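Local coordinates for protein putative NADPH:quinone oxidoreductase (Ralstonia eutropha, PDB 3IUP) that binds NADPH and probably uses it to reduce quinones or related compounds, at residues 157-162 and 182-187; 198-203 and 219-224; 43-48 and 95-100; 241-246 and 280-285; 117-122 and 138-143. One frame throughout, in Å; residues are numbered along the deposited sequence.

Interaction 1 of 5, residues 157-162 and 182-187. With NDP (NADPH dihydro-nicotinamide-adenine-dinucleotide phosphate), chain C.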
# COMPACT_ATOMS: atom_id res chain seq x y z
N PRO A 157 19.55 13.55 -6.24
CA PRO A 157 18.89 14.84 -6.29
C PRO A 157 17.45 14.80 -6.84
O PRO A 157 16.57 15.48 -6.31
CB PRO A 157 19.82 15.67 -7.19
CG PRO A 157 21.17 15.11 -6.95
CD PRO A 157 20.92 13.60 -6.81
N LEU A 158 17.22 14.03 -7.90
CA LEU A 158 15.90 14.02 -8.50
C LEU A 158 14.94 13.22 -7.63
O LEU A 158 13.76 13.51 -7.64
CB LEU A 158 15.88 13.49 -9.92
CG LEU A 158 16.62 14.39 -10.88
CD1 LEU A 158 16.73 13.71 -12.28
CD2 LEU A 158 16.05 15.85 -10.98
N THR A 159 15.44 12.21 -6.92
CA THR A 159 14.58 11.47 -6.02
C THR A 159 14.17 12.38 -4.88
O THR A 159 13.00 12.38 -4.50
CB THR A 159 15.25 10.20 -5.54
OG1 THR A 159 15.52 9.36 -6.67
CG2 THR A 159 14.40 9.41 -4.54
N ALA A 160 15.11 13.14 -4.33
CA ALA A 160 14.77 14.05 -3.22
C ALA A 160 13.74 15.06 -3.68
O ALA A 160 12.74 15.29 -3.01
CB ALA A 160 16.00 14.72 -2.65
N LEU A 161 13.99 15.67 -4.83
CA LEU A 161 13.00 16.58 -5.38
C LEU A 161 11.69 15.86 -5.69
O LEU A 161 10.60 16.42 -5.50
CB LEU A 161 13.54 17.27 -6.64
CG LEU A 161 14.64 18.28 -6.35
CD1 LEU A 161 15.34 18.62 -7.66
CD2 LEU A 161 14.08 19.53 -5.64
N GLY A 162 11.77 14.64 -6.17
CA GLY A 162 10.58 13.88 -6.46
C GLY A 162 9.72 13.53 -5.28
O GLY A 162 8.51 13.39 -5.41
N SER A 182 21.24 9.31 5.31
CA SER A 182 21.76 8.96 3.99
C SER A 182 22.18 10.20 3.22
O SER A 182 21.75 11.32 3.53
CB SER A 182 20.70 8.18 3.18
OG SER A 182 19.65 9.06 2.84
N ASN A 183 23.04 10.04 2.22
CA ASN A 183 23.30 11.14 1.33
C ASN A 183 22.02 11.81 0.81
O ASN A 183 21.88 13.04 0.85
CB ASN A 183 24.19 10.73 0.14
CG ASN A 183 25.68 10.68 0.48
OD1 ASN A 183 26.07 10.54 1.62
ND2 ASN A 183 26.52 10.80 -0.55
N LEU A 184 21.07 11.01 0.35
CA LEU A 184 19.82 11.56 -0.17
C LEU A 184 19.04 12.33 0.91
O LEU A 184 18.52 13.41 0.68
CB LEU A 184 18.94 10.41 -0.74
CG LEU A 184 17.69 10.81 -1.52
CD1 LEU A 184 17.19 9.63 -2.31
CD2 LEU A 184 16.61 11.32 -0.57
N GLY A 185 19.01 11.76 2.10
CA GLY A 185 18.37 12.40 3.23
C GLY A 185 18.94 13.73 3.60
O GLY A 185 18.21 14.68 3.97
N GLN A 186 20.26 13.83 3.54
CA GLN A 186 20.90 15.10 3.81
C GLN A 186 20.47 16.15 2.77
O GLN A 186 20.25 17.28 3.13
CB GLN A 186 22.42 14.96 3.88
CG GLN A 186 22.86 14.11 5.04
CD GLN A 186 24.34 13.80 5.06
OE1 GLN A 186 25.13 14.72 5.01
NE2 GLN A 186 24.73 12.50 5.15
N MSE A 187 20.31 15.73 1.50
CA MSE A 187 19.84 16.63 0.47
C MSE A 187 18.43 17.02 0.72
O MSE A 187 18.09 18.17 0.57
CB MSE A 187 19.95 16.02 -0.95
CG MSE A 187 21.27 15.63 -1.32
SE MSE A 187 21.10 14.79 -3.08
CE MSE A 187 23.00 14.38 -3.24
PA NDP C . 23.68 6.22 1.56
O1A NDP C . 24.24 7.55 1.48
O2A NDP C . 24.55 5.05 1.30
O5B NDP C . 23.07 6.12 3.09
C5B NDP C . 22.37 4.91 3.42
C4B NDP C . 21.73 5.09 4.76
O4B NDP C . 21.03 3.90 5.00
C3B NDP C . 22.75 5.29 5.90
O3B NDP C . 22.45 6.35 6.77
C2B NDP C . 22.65 3.97 6.69
O2B NDP C . 22.82 4.12 8.10
C1B NDP C . 21.23 3.54 6.37
N9A NDP C . 21.02 2.09 6.47
C8A NDP C . 21.80 1.13 5.86
N7A NDP C . 21.26 -0.08 6.10
C5A NDP C . 20.12 0.09 6.86
C6A NDP C . 19.16 -0.79 7.42
N6A NDP C . 19.26 -2.13 7.35
N1A NDP C . 18.11 -0.26 8.14
C2A NDP C . 17.99 1.07 8.35
N3A NDP C . 18.92 1.93 7.81
C4A NDP C . 19.96 1.45 7.08
O3 NDP C . 22.40 5.96 0.61
PN NDP C . 21.85 6.91 -0.50
O1N NDP C . 21.59 8.26 -0.06
O2N NDP C . 22.64 6.79 -1.78
O5D NDP C . 20.42 6.20 -0.78
C5D NDP C . 19.37 6.33 0.19
C4D NDP C . 18.23 5.37 -0.15
O4D NDP C . 17.51 5.96 -1.24
C3D NDP C . 18.65 3.94 -0.57
O3D NDP C . 17.75 2.98 -0.06
C2D NDP C . 18.50 4.02 -2.08
O2D NDP C . 18.32 2.77 -2.74
C1D NDP C . 17.25 4.90 -2.16
N1N NDP C . 17.00 5.45 -3.51
C2N NDP C . 15.90 4.98 -4.15
C3N NDP C . 15.57 5.40 -5.41
C7N NDP C . 14.27 4.97 -6.06
O7N NDP C . 14.08 5.35 -7.38
N7N NDP C . 13.32 4.25 -5.44
C4N NDP C . 16.26 6.58 -5.99
C5N NDP C . 17.46 7.04 -5.19
C6N NDP C . 17.77 6.45 -3.97
P2B NDP C . 23.84 3.15 8.95
O1X NDP C . 25.17 3.91 9.07
O2X NDP C . 24.06 1.80 8.28
O3X NDP C . 23.14 2.98 10.30

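Interaction 2 of 5, residues 198-203 and 219-224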
# COMPACT_ATOMS: atom_id res chain seq x y z
N LYS A 198 7.92 21.45 5.94
CA LYS A 198 8.05 20.74 7.19
C LYS A 198 8.38 19.28 6.92
O LYS A 198 7.83 18.63 6.01
CB LYS A 198 6.74 20.87 8.01
CG LYS A 198 6.36 22.33 8.25
CD LYS A 198 5.11 22.44 9.15
N LEU A 199 9.32 18.77 7.70
CA LEU A 199 9.93 17.49 7.40
C LEU A 199 10.21 16.79 8.71
O LEU A 199 10.75 17.39 9.66
CB LEU A 199 11.21 17.74 6.63
CG LEU A 199 12.15 16.54 6.51
CD1 LEU A 199 11.49 15.37 5.67
CD2 LEU A 199 13.49 16.94 5.92
N VAL A 200 9.88 15.51 8.79
CA VAL A 200 10.30 14.70 9.90
C VAL A 200 11.33 13.73 9.42
O VAL A 200 11.06 12.89 8.54
CB VAL A 200 9.13 13.96 10.57
CG1 VAL A 200 9.63 13.00 11.72
CG2 VAL A 200 8.00 14.96 11.02
N ASN A 201 12.53 13.82 9.99
CA ASN A 201 13.63 12.91 9.65
C ASN A 201 13.67 11.78 10.66
O ASN A 201 13.59 12.04 11.86
CB ASN A 201 14.97 13.65 9.73
CG ASN A 201 15.09 14.76 8.72
OD1 ASN A 201 15.39 14.49 7.57
ND2 ASN A 201 14.85 16.03 9.14
N ILE A 202 13.76 10.56 10.18
CA ILE A 202 13.91 9.38 11.02
C ILE A 202 15.22 8.71 10.74
O ILE A 202 15.56 8.45 9.59
CB ILE A 202 12.75 8.39 10.84
CG1 ILE A 202 11.44 9.05 11.26
CG2 ILE A 202 13.00 7.13 11.67
CD1 ILE A 202 10.14 8.25 10.95
N VAL A 203 15.99 8.44 11.81
CA VAL A 203 17.29 7.79 11.70
C VAL A 203 17.32 6.54 12.58
O VAL A 203 16.36 6.29 13.32
CB VAL A 203 18.44 8.76 12.11
CG1 VAL A 203 18.49 9.97 11.18
CG2 VAL A 203 18.28 9.19 13.58
N HIS A 219 13.29 18.56 12.82
CA HIS A 219 12.73 17.37 13.48
C HIS A 219 13.49 16.15 13.11
O HIS A 219 13.51 15.77 11.93
CB HIS A 219 11.31 17.13 13.02
CG HIS A 219 10.37 18.23 13.35
ND1 HIS A 219 9.89 18.44 14.62
CD2 HIS A 219 9.82 19.20 12.57
CE1 HIS A 219 9.07 19.48 14.62
NE2 HIS A 219 9.02 19.96 13.38
N VAL A 220 14.05 15.48 14.10
CA VAL A 220 14.74 14.24 13.89
C VAL A 220 14.35 13.30 14.99
O VAL A 220 14.43 13.66 16.17
CB VAL A 220 16.25 14.43 13.93
CG1 VAL A 220 16.94 13.14 13.56
CG2 VAL A 220 16.69 15.59 12.97
N CYS A 221 13.86 12.11 14.62
CA CYS A 221 13.50 11.05 15.53
C CYS A 221 14.37 9.84 15.30
O CYS A 221 14.61 9.43 14.17
CB CYS A 221 12.05 10.63 15.33
SG CYS A 221 10.93 12.02 15.56
N ASN A 222 14.81 9.24 16.38
CA ASN A 222 15.69 8.09 16.36
C ASN A 222 14.87 6.86 16.69
O ASN A 222 14.33 6.73 17.76
CB ASN A 222 16.82 8.29 17.37
CG ASN A 222 17.73 7.10 17.51
OD1 ASN A 222 17.73 6.20 16.70
ND2 ASN A 222 18.60 7.15 18.51
N ALA A 223 14.82 5.91 15.74
CA ALA A 223 14.10 4.66 15.93
C ALA A 223 14.59 3.85 17.13
O ALA A 223 13.82 3.08 17.69
CB ALA A 223 14.16 3.82 14.59
N ALA A 224 15.86 4.02 17.52
CA ALA A 224 16.42 3.36 18.70
C ALA A 224 15.96 4.01 20.01
O ALA A 224 16.23 3.48 21.08
CB ALA A 224 17.96 3.34 18.64
O HOH W 1 13.23 18.34 9.98

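Interaction 3 of 5, residues 43-48 and 95-100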
# COMPACT_ATOMS: atom_id res chain seq x y z
N PRO A 43 29.20 7.14 -8.92
CA PRO A 43 29.03 6.70 -7.56
C PRO A 43 28.59 5.26 -7.50
O PRO A 43 27.98 4.76 -8.44
CB PRO A 43 27.92 7.63 -7.06
CG PRO A 43 27.07 7.84 -8.24
CD PRO A 43 28.06 7.95 -9.38
N LEU A 44 28.92 4.59 -6.38
CA LEU A 44 28.39 3.29 -6.04
C LEU A 44 27.17 3.47 -5.14
O LEU A 44 27.27 3.65 -3.92
CB LEU A 44 29.45 2.45 -5.32
CG LEU A 44 30.43 1.77 -6.24
CD1 LEU A 44 31.75 1.51 -5.52
CD2 LEU A 44 29.80 0.46 -6.77
N ASN A 45 26.01 3.54 -5.76
CA ASN A 45 24.77 3.76 -5.03
C ASN A 45 24.16 2.37 -4.74
O ASN A 45 24.46 1.37 -5.44
CB ASN A 45 23.80 4.57 -5.86
CG ASN A 45 24.23 6.00 -6.11
OD1 ASN A 45 24.84 6.67 -5.25
ND2 ASN A 45 23.86 6.51 -7.34
N PRO A 46 23.24 2.30 -3.77
CA PRO A 46 22.56 1.02 -3.46
C PRO A 46 21.89 0.36 -4.65
O PRO A 46 22.01 -0.84 -4.80
CB PRO A 46 21.55 1.44 -2.38
CG PRO A 46 22.28 2.55 -1.64
CD PRO A 46 22.84 3.36 -2.83
N SER A 47 21.28 1.14 -5.55
CA SER A 47 20.71 0.59 -6.79
C SER A 47 21.78 -0.11 -7.61
O SER A 47 21.55 -1.16 -8.16
CB SER A 47 20.06 1.67 -7.62
OG SER A 47 20.84 2.88 -7.54
N ASP A 48 22.99 0.47 -7.64
CA ASP A 48 24.09 -0.13 -8.40
C ASP A 48 24.59 -1.42 -7.77
O ASP A 48 24.88 -2.37 -8.46
CB ASP A 48 25.26 0.85 -8.53
CG ASP A 48 24.84 2.18 -9.20
OD1 ASP A 48 24.27 2.09 -10.34
OD2 ASP A 48 25.06 3.27 -8.57
N GLY A 95 26.25 0.53 -13.32
CA GLY A 95 26.46 1.92 -12.98
C GLY A 95 25.46 2.80 -13.67
O GLY A 95 25.54 3.02 -14.87
N ASN A 96 24.49 3.31 -12.90
CA ASN A 96 23.41 4.12 -13.47
C ASN A 96 23.89 5.44 -14.01
O ASN A 96 23.49 5.84 -15.10
CB ASN A 96 22.31 4.42 -12.44
CG ASN A 96 21.37 3.27 -12.26
OD1 ASN A 96 20.78 2.79 -13.22
ND2 ASN A 96 21.17 2.84 -11.00
N GLU A 97 24.70 6.15 -13.23
CA GLU A 97 24.98 7.55 -13.48
C GLU A 97 26.45 7.85 -13.31
O GLU A 97 27.17 7.12 -12.61
CB GLU A 97 24.17 8.48 -12.51
CG GLU A 97 24.57 8.40 -11.07
CD GLU A 97 23.77 9.30 -10.12
OE1 GLU A 97 23.19 10.32 -10.60
OE2 GLU A 97 23.82 9.03 -8.89
N GLY A 98 26.90 8.90 -13.96
CA GLY A 98 28.26 9.38 -13.78
C GLY A 98 28.54 10.64 -14.54
O GLY A 98 27.65 11.24 -15.16
N ALA A 99 29.79 11.04 -14.52
CA ALA A 99 30.17 12.31 -15.10
C ALA A 99 31.55 12.21 -15.67
O ALA A 99 32.35 11.37 -15.23
CB ALA A 99 30.11 13.43 -14.03
N GLY A 100 31.80 13.02 -16.70
CA GLY A 100 33.11 13.03 -17.30
C GLY A 100 33.21 14.11 -18.36
O GLY A 100 32.42 15.05 -18.41
O HOH W 2 22.43 4.42 -9.06
O HOH W 3 25.88 5.03 -10.61
O HOH W 4 23.67 -0.08 -11.97

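Interaction 4 of 5, residues 241-246 and 280-285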
# COMPACT_ATOMS: atom_id res chain seq x y z
N ALA A 241 2.59 16.12 8.76
CA ALA A 241 3.00 15.24 7.67
C ALA A 241 2.11 13.98 7.55
O ALA A 241 1.82 13.28 8.53
CB ALA A 241 4.48 14.84 7.80
N THR A 242 1.71 13.70 6.31
CA THR A 242 0.84 12.56 6.00
C THR A 242 1.35 11.68 4.84
O THR A 242 0.66 10.74 4.42
CB THR A 242 -0.60 13.01 5.77
OG1 THR A 242 -0.68 13.99 4.73
CG2 THR A 242 -1.20 13.64 7.06
N ILE A 243 2.54 11.98 4.35
CA ILE A 243 3.26 11.11 3.41
C ILE A 243 4.66 10.84 3.90
O ILE A 243 5.32 11.74 4.46
CB ILE A 243 3.26 11.73 1.96
CG1 ILE A 243 3.86 10.76 0.94
CG2 ILE A 243 3.97 13.10 1.87
CD1 ILE A 243 3.62 11.22 -0.55
N ALA A 244 5.10 9.60 3.77
CA ALA A 244 6.42 9.19 4.17
C ALA A 244 7.10 8.49 3.03
O ALA A 244 6.47 7.68 2.31
CB ALA A 244 6.37 8.20 5.41
N PHE A 245 8.42 8.68 2.96
CA PHE A 245 9.28 7.88 2.12
C PHE A 245 10.21 7.07 2.97
O PHE A 245 11.03 7.65 3.73
CB PHE A 245 10.03 8.76 1.16
CG PHE A 245 9.15 9.40 0.14
CD1 PHE A 245 8.47 10.53 0.43
CD2 PHE A 245 9.00 8.79 -1.11
CE1 PHE A 245 7.60 11.09 -0.54
CE2 PHE A 245 8.16 9.31 -2.03
CZ PHE A 245 7.47 10.44 -1.76
N ASP A 246 10.05 5.76 2.90
CA ASP A 246 10.80 4.82 3.71
C ASP A 246 11.85 4.07 2.87
O ASP A 246 11.52 3.32 1.96
CB ASP A 246 9.87 3.86 4.36
CG ASP A 246 10.60 2.77 5.14
OD1 ASP A 246 11.61 3.08 5.82
OD2 ASP A 246 10.15 1.63 5.07
N HIS A 280 -6.06 10.71 4.24
CA HIS A 280 -5.22 9.67 3.67
C HIS A 280 -3.76 9.82 4.05
O HIS A 280 -3.18 10.89 3.86
CB HIS A 280 -5.32 9.66 2.13
CG HIS A 280 -4.49 8.58 1.49
ND1 HIS A 280 -4.90 7.26 1.43
CD2 HIS A 280 -3.26 8.61 0.93
CE1 HIS A 280 -3.95 6.53 0.85
NE2 HIS A 280 -2.95 7.32 0.54
N LYS A 281 -3.20 8.73 4.57
CA LYS A 281 -1.81 8.61 4.97
C LYS A 281 -1.12 7.65 4.01
O LYS A 281 -1.66 6.55 3.74
CB LYS A 281 -1.74 7.98 6.35
CG LYS A 281 -2.35 8.83 7.45
CD LYS A 281 -2.85 7.99 8.66
CE LYS A 281 -4.03 7.07 8.35
NZ LYS A 281 -5.25 7.92 8.23
N GLN A 282 0.03 8.06 3.49
CA GLN A 282 0.71 7.29 2.45
C GLN A 282 2.18 7.01 2.84
O GLN A 282 2.88 7.94 3.20
CB GLN A 282 0.68 8.05 1.13
CG GLN A 282 1.32 7.33 -0.06
CD GLN A 282 0.58 6.07 -0.49
OE1 GLN A 282 -0.64 5.97 -0.38
NE2 GLN A 282 1.33 5.09 -0.99
N VAL A 283 2.62 5.76 2.71
CA VAL A 283 4.05 5.42 2.89
C VAL A 283 4.56 4.81 1.61
O VAL A 283 3.99 3.79 1.17
CB VAL A 283 4.30 4.46 4.04
CG1 VAL A 283 5.83 4.05 4.07
CG2 VAL A 283 3.89 5.12 5.37
N TYR A 284 5.56 5.41 0.99
CA TYR A 284 6.23 4.81 -0.16
C TYR A 284 7.50 4.10 0.32
O TYR A 284 8.35 4.72 0.97
CB TYR A 284 6.53 5.86 -1.18
CG TYR A 284 5.32 6.27 -1.96
CD1 TYR A 284 4.72 5.39 -2.81
CD2 TYR A 284 4.79 7.58 -1.86
CE1 TYR A 284 3.61 5.75 -3.57
CE2 TYR A 284 3.68 7.96 -2.62
CZ TYR A 284 3.10 7.03 -3.45
OH TYR A 284 2.00 7.32 -4.23
N LEU A 285 7.62 2.82 -0.03
CA LEU A 285 8.83 2.07 0.27
C LEU A 285 9.70 2.27 -0.97
O LEU A 285 9.51 1.61 -1.99
CB LEU A 285 8.53 0.62 0.53
CG LEU A 285 7.51 0.28 1.60
CD1 LEU A 285 7.44 -1.24 1.89
CD2 LEU A 285 7.71 1.09 2.88

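Interaction 5 of 5, residues 117-122 and 138-143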
# COMPACT_ATOMS: atom_id res chain seq x y z
N LYS A 117 33.01 19.55 -23.19
CA LYS A 117 32.29 19.89 -21.98
C LYS A 117 32.35 18.77 -20.94
O LYS A 117 32.49 17.59 -21.26
CB LYS A 117 30.84 20.21 -22.30
CG LYS A 117 30.69 21.38 -23.31
CD LYS A 117 30.09 22.57 -22.69
CE LYS A 117 29.83 23.66 -23.73
NZ LYS A 117 31.11 24.23 -24.17
N THR A 118 32.23 19.20 -19.69
CA THR A 118 32.03 18.31 -18.57
C THR A 118 30.54 18.12 -18.41
O THR A 118 29.78 19.10 -18.22
CB THR A 118 32.69 18.88 -17.28
OG1 THR A 118 34.09 18.98 -17.53
CG2 THR A 118 32.48 17.91 -16.09
N VAL A 119 30.14 16.85 -18.49
CA VAL A 119 28.75 16.43 -18.47
C VAL A 119 28.49 15.32 -17.46
O VAL A 119 29.40 14.61 -17.08
CB VAL A 119 28.30 15.95 -19.89
CG1 VAL A 119 28.48 17.09 -20.93
CG2 VAL A 119 28.99 14.65 -20.32
N ALA A 120 27.22 15.20 -17.07
CA ALA A 120 26.70 14.04 -16.32
C ALA A 120 25.67 13.35 -17.19
O ALA A 120 24.99 13.98 -18.02
CB ALA A 120 26.07 14.48 -14.97
N ALA A 121 25.54 12.05 -17.01
CA ALA A 121 24.49 11.27 -17.72
C ALA A 121 24.00 10.17 -16.85
O ALA A 121 24.77 9.64 -16.04
CB ALA A 121 25.04 10.69 -19.02
N ILE A 122 22.72 9.76 -17.01
CA ILE A 122 22.22 8.57 -16.34
C ILE A 122 22.02 7.48 -17.40
O ILE A 122 20.97 6.96 -17.61
CB ILE A 122 20.98 8.80 -15.38
CG1 ILE A 122 20.64 7.53 -14.59
CG2 ILE A 122 19.78 9.27 -16.10
CD1 ILE A 122 19.76 7.75 -13.35
N CYS A 138 22.79 13.93 -22.00
CA CYS A 138 23.86 14.58 -21.27
C CYS A 138 23.35 15.83 -20.59
O CYS A 138 22.65 16.62 -21.21
CB CYS A 138 24.98 14.95 -22.22
SG CYS A 138 25.77 13.47 -22.88
N LEU A 139 23.70 15.99 -19.33
CA LEU A 139 23.43 17.22 -18.58
C LEU A 139 24.74 17.99 -18.51
O LEU A 139 25.70 17.51 -17.90
CB LEU A 139 22.96 16.87 -17.17
CG LEU A 139 22.46 17.96 -16.23
CD1 LEU A 139 21.32 18.75 -16.88
CD2 LEU A 139 21.99 17.26 -14.95
N VAL A 140 24.79 19.18 -19.10
CA VAL A 140 25.99 20.02 -19.04
C VAL A 140 26.16 20.61 -17.63
O VAL A 140 25.22 21.22 -17.08
CB VAL A 140 25.97 21.16 -20.12
CG1 VAL A 140 27.22 22.01 -20.00
CG2 VAL A 140 25.88 20.56 -21.52
N LEU A 141 27.33 20.40 -17.04
CA LEU A 141 27.56 20.80 -15.67
C LEU A 141 27.95 22.28 -15.62
O LEU A 141 28.51 22.81 -16.57
CB LEU A 141 28.64 19.93 -15.02
CG LEU A 141 28.20 18.48 -14.70
CD1 LEU A 141 29.36 17.72 -14.10
CD2 LEU A 141 26.92 18.44 -13.79
N PRO A 142 27.67 22.96 -14.50
CA PRO A 142 28.02 24.37 -14.43
C PRO A 142 29.52 24.64 -14.35
O PRO A 142 30.30 23.76 -14.03
CB PRO A 142 27.33 24.83 -13.13
CG PRO A 142 27.11 23.63 -12.32
CD PRO A 142 27.22 22.42 -13.21
N GLU A 143 29.91 25.88 -14.62
CA GLU A 143 31.31 26.29 -14.60
C GLU A 143 31.90 25.98 -13.24
O GLU A 143 31.25 26.19 -12.21
CB GLU A 143 31.46 27.79 -14.91
CG GLU A 143 32.74 28.08 -15.69
CD GLU A 143 32.62 27.68 -17.16
OE1 GLU A 143 31.71 28.21 -17.83
OE2 GLU A 143 33.43 26.84 -17.66

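Interaction 1 of 5, residues 157-162 and 182-187
With chi1 of -171°, the CG of L184 stands trans to its own backbone N, and this swings the leucine tip off helix 183-195 toward helix 155-169, where L184 CD1 meets T159 CG2 at 3.6 Å and L184 CD2 rests on A160 CB at 4.0 Å. T159 answers with its methyl trans to N and its hydroxyl beside N, a split that presents CG2 to the leucine while OG1 bonds back to V155 O. The two side chains meet nearly at right angles. One turn further on, M187, a selenomethionine extended beyond CG, lays its SE against the proline ring, 3.9 Å from P157 CG. No hydrogen bond joins the two segments, whose short helix axes cross at -51°; the seam is apolar and buried.

NADPH closes one end of it. L184 CD1 also touches the nicotinamide ring at C6N (3.6 Å), and T159 OG1 lies 3.0 Å from C4N, the carbon that carries the transferable hydride. At the helix start, N183 N donates to O1A of NADPH (2.9 Å) and L184 N to its O1N (2.8 Å), both nearly straight, while S182, at the N-cap, accepts from G185 N through OG. A helix N-terminus gripping the dinucleotide pyrophosphate is the hallmark of the Rossmann-type NADPH site.

Interaction 2 of 5, residues 198-203 and 219-224
V203 and N222, I202 and C221, and N201 and V220 pair in parallel register, joining strands 199-203 and 220-222 of a beta-alpha-beta unit whose crossover is helix 206-214. The packed part lies along this ladder. N201 O accepts from C221 N at 2.8 Å, C221 O from V203 N at 2.9 Å, and V203 O from A223 N beyond the last pair. V203 CG2 settles 4.2 Å from V220 CG1 on the face covered by helix 206-214; on the other face V200 CG1 touches C221 SG, and helix 228-239 packs on V200.

At the H219 end the strands part and water enters. Water 1 donates to L199 O and accepts from H219 N, bridging two backbones that do not bond directly there. H219 is partly exposed; its CB lies 3.4 Å from L199 O, which sits at the edge of the imidazole near its plane. The histidine carbonyl is nevertheless doubly gripped. N201 CG stands beside its own N (chi1 -64°), which folds the amide back along the strand, and N201 N and ND2 approach H219 O from opposite faces of the carbonyl plane, at 2.9 Å and 3.1 Å.

Interaction 3 of 5, residues 43-48 and 95-100
N96 N donates to D48 OD1 at 2.8 Å, and N45 ND2 to E97 OE2 at 3.0 Å: these two bonds tie the start of helix 46-53 to the loop leading into strand 98-105. The first reaches OD1 on its syn side, 31° out of the carboxylate plane. In the second, the glutamate oxygen lies in the amide plane of N45 but is approached on its anti side, the two flat groups being turned 61° apart. P43 packs on the same glutamate, its ring crossing the E97 side chain at about a right angle with P43 CG 3.5 Å from E97 OE2.

Water forms the next layer. Water 2 accepts from both N45 ND2 and N96 ND2, donates to D48 OD2 and is 2.7 Å from S47 OG, so it knits four side chains together. Water 4 bridges D48 OD1 and G95 N, and water 3 links D48 OD2 to E97 N.

Further out come the groups that set these side chains. E97 CG lies between its own N and carbonyl carbon (chi1 67°), and the extended chain then carries OE2 to N45 ND2; its other oxygen, OE1, is held by F154 N and V155 N. D48 OD2 uses its anti lone pair to take N45 N. K368 NZ, which also bonds the NADPH, donates to N45 OD1, while R274 of the second subunit bonds S47 O. This hydrated polar junction links the GroES-like domain to the edge of the NADPH pocket, which P46 itself touches, as expected at the interdomain cleft of medium-chain reductases.

Interaction 4 of 5, residues 241-246 and 280-285
Y284, D246 and T242 bury the most surface where strands 243-249 and 281-285 run side by side in parallel. The Y284 ring lies alongside that of F245, both side chains pointing the same way; the planes are 27° from parallel but slid apart, centroids 5.6 Å from each other, so overlap is slight and the touch is between F245 CE2 and Y284 CD2. I243 CD1 comes to the tyrosine's edge in the ring plane, 3.9 Å from Y284 CE2, and Q282 NE2 sits over one face, offset toward the rim. The phenol OH bonds to E170.

On the face of A244 and V283, D246 holds CG trans to its backbone N (chi1 175°), which lays the carboxylate beside L285: D246 OD2 is 3.3 Å from L285 CD2. T242 opens the ladder, its carbonyl accepting from Q282 N at 2.9 Å, while its hydroxyl bonds H172.

A244 N to Q282 O, Y284 N to A244 O and D246 N to Y284 O, each 2.8 Å, complete the backbone pairing. The strands are thus joined by four backbone hydrogen bonds and by apolar side-chain contact, whereas the buried D246 carboxylate turns to other partners, OD1 to the hydroxyls of T248 and T178 and OD2 to G249 N, just after it in the chain.

Interaction 5 of 5, residues 117-122 and 138-143
K117 begins the contact with its aliphatic part, CD resting 4.0 Å from V140 CG1 as the two side chains cross at a slant, while the ammonium end leads away. T118 follows with a backbone bond, its O accepting from L141 N at 3.0 Å. With T118 OG1 beside the backbone N (chi1 -61°), the methyl CG2 is left anti to that N and meets L141 CD1 at 3.7 Å.

V119 faces V140 in a non-hydrogen-bonded antiparallel pair. CG1 approaches V140 CG2, V119 CB lies 4.2 Å from C138 CB, and the alpha C-H leans on L139 O. Strand 34-43 packs beneath, with I37 touching both V119 and C138.

A120 and L139 form the hydrogen-bonded pair: A120 N gives to L139 O at 2.9 Å and L139 N to A120 O at 2.7 Å, the latter almost perfectly straight at 178°. The small A120 methyl turns to the other face, where L141 CD2 comes to 4.2 Å and F154 also packs.

Two short strands of the GroES-like domain are thereby held by three backbone bonds, with no side-chain hydrogen bond or salt bridge between them. Polarity is confined to the backbone, and the side chains add only apolar contact, buried around A120 and L141 and more open at K117 and V140.

Along the chain the contacts open in the order 3, 5, 1, 2, 4. Interactions 3 and 5 belong to the GroES-like domain and touch: strands 98-105 and 118-121 are neighbours in one sheet, G100 N lying 2.9 Å from V119 O. Interactions 2 and 4 share the six-stranded parallel sheet, their centres about 14 Å apart, one at its outer strand 220-222 and the other beyond the central strand 175-177. Interaction 1 is placed between the groups, its centre about 15 Å from those of interactions 2 and 3, and helix 183-195 is followed by strand 199-203. NADPH, bound in interaction 1 and touched by P46 of interaction 3, lies where the nucleotide-binding sheet and the GroES-like domain meet.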